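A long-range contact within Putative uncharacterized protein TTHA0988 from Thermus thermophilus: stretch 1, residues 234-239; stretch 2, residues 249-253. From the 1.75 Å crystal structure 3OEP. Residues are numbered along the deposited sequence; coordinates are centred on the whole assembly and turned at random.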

# COMPACT_ATOMS: atom_id res chain seq x y z
N VAL A 234 5.39 13.55 -1.93
CA VAL A 234 6.83 13.42 -1.77
C VAL A 234 7.12 11.95 -1.49
O VAL A 234 6.70 11.42 -0.46
CB VAL A 234 7.36 14.28 -0.62
CG1 VAL A 234 8.85 14.04 -0.42
CG2 VAL A 234 7.09 15.76 -0.90
N VAL A 235 7.82 11.29 -2.41
CA VAL A 235 8.15 9.86 -2.26
C VAL A 235 9.65 9.60 -2.28
O VAL A 235 10.40 10.31 -2.95
CB VAL A 235 7.48 9.01 -3.36
CG1 VAL A 235 5.96 9.10 -3.27
CG2 VAL A 235 7.97 9.42 -4.75
N ASP A 236 10.09 8.59 -1.52
CA ASP A 236 11.45 8.06 -1.65
C ASP A 236 11.38 6.66 -2.29
O ASP A 236 10.40 6.37 -2.99
CB ASP A 236 12.21 8.09 -0.30
CG ASP A 236 11.64 7.15 0.76
OD1 ASP A 236 10.74 6.32 0.49
OD2 ASP A 236 12.13 7.25 1.91
N GLY A 237 12.38 5.81 -2.08
CA GLY A 237 12.40 4.49 -2.72
C GLY A 237 11.26 3.56 -2.31
O GLY A 237 10.94 2.62 -3.04
N GLY A 238 10.66 3.82 -1.15
CA GLY A 238 9.57 2.99 -0.63
C GLY A 238 9.81 2.62 0.82
O GLY A 238 10.89 2.87 1.38
N ARG A 239 8.77 2.06 1.44
CA ARG A 239 8.85 1.58 2.81
C ARG A 239 8.95 0.07 2.75
O ARG A 239 8.08 -0.59 2.18
CB ARG A 239 7.62 2.01 3.61
CG ARG A 239 7.70 1.61 5.08
CD ARG A 239 6.66 2.33 5.94
NE ARG A 239 6.96 3.76 6.08
CZ ARG A 239 6.39 4.76 5.41
NH1 ARG A 239 5.42 4.56 4.52
NH2 ARG A 239 6.80 6.00 5.64
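Stretch 2 249-253: RSGPL

This is a small, mainly backbone-to-backbone contact, in which an irregular segment lies against the end of a strand and the glycine turn that follows it. The two stretches bury 326 Å² between them, both sides summed. Stretch 2 has no regular helix or strand. It runs antiparallel to stretch 1: Arg249 sits by Arg239, Gly251 by Gly238, and Pro252 by Asp236 and Val235.

The polar anchor is at the Arg239 end. Arg239 N donates to Arg249 O at 2.7 Å, and the bond is nearly straight. Arg249 then returns the bond through its side chain, not its backbone N. The CA-to-CB bond of Arg249 points away from stretch 1, but chi2 and chi3 are both p and the chain curls back. This places Arg249 NE 3.1 Å from Arg239 O, a hydrogen bond at the edge of the guanidinium. Arg249 CA also makes a CA-H...O contact with Arg239 O at 3.5 Å. A water accepts from Arg249 NH2 at 3.0 Å.

In the middle, glycines allow a close approach. Gly238 CA is 3.9 Å from Gly251 CA and 3.3 Å from Arg249 O. A CB on Gly238 would lie 3.0 Å from Arg249 CD, and one on Gly251 would clash with Gly237 O at 2.8 Å. The backbone angles of both residues call for glycine in any case. The turn is braced from within by Gly238 N, which donates to Asp236 OD1 at 3.0 Å.

Beyond the glycines, Asp236 O faces Gly251 CA in a CA-H...O contact at 3.4 Å and lies 3.2 Å from Pro252 CD. Val235 points toward stretch 2. Its CG1 is 3.9 Å from Gly251 O, and its CG2 meets Pro252 CB at 4.2 Å in an apolar contact. Val234 and Leu253 take no part.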

# COMPACT_ATOMS: atom_id res chain seq x y z
N ARG A 249 4.19 -0.75 0.34
CA ARG A 249 5.50 -0.42 -0.21
C ARG A 249 5.60 1.07 -0.50
O ARG A 249 6.60 1.71 -0.19
CB ARG A 249 5.73 -1.21 -1.50
CG ARG A 249 7.02 -0.89 -2.23
CD ARG A 249 8.25 -1.06 -1.37
NE ARG A 249 8.14 -2.22 -0.50
CZ ARG A 249 8.20 -3.48 -0.90
NH1 ARG A 249 8.39 -3.79 -2.18
NH2 ARG A 249 8.07 -4.46 -0.01
N SER A 250 4.54 1.61 -1.11
CA SER A 250 4.52 3.01 -1.53
C SER A 250 5.72 3.29 -2.45
O SER A 250 6.12 2.43 -3.23
CB SER A 250 4.46 3.93 -0.31
OG SER A 250 4.28 5.29 -0.67
N GLY A 251 6.32 4.47 -2.36
CA GLY A 251 7.38 4.85 -3.28
C GLY A 251 6.81 5.29 -4.62
O GLY A 251 5.60 5.48 -4.75
N PRO A 252 7.67 5.44 -5.63
CA PRO A 252 7.18 5.94 -6.92
C PRO A 252 6.45 4.86 -7.70
O PRO A 252 6.85 3.69 -7.66
CB PRO A 252 8.47 6.36 -7.64
CG PRO A 252 9.52 5.47 -7.07
CD PRO A 252 9.11 5.13 -5.67
N LEU A 253 5.38 5.24 -8.39
CA LEU A 253 4.60 4.27 -9.17
C LEU A 253 5.29 3.94 -10.50
O LEU A 253 5.12 2.84 -11.04
CB LEU A 253 3.18 4.78 -9.41
CG LEU A 253 2.11 3.69 -9.45
CD1 LEU A 253 1.94 3.06 -8.06
CD2 LEU A 253 0.78 4.24 -9.96
O HOH W 1 7.11 -3.69 2.70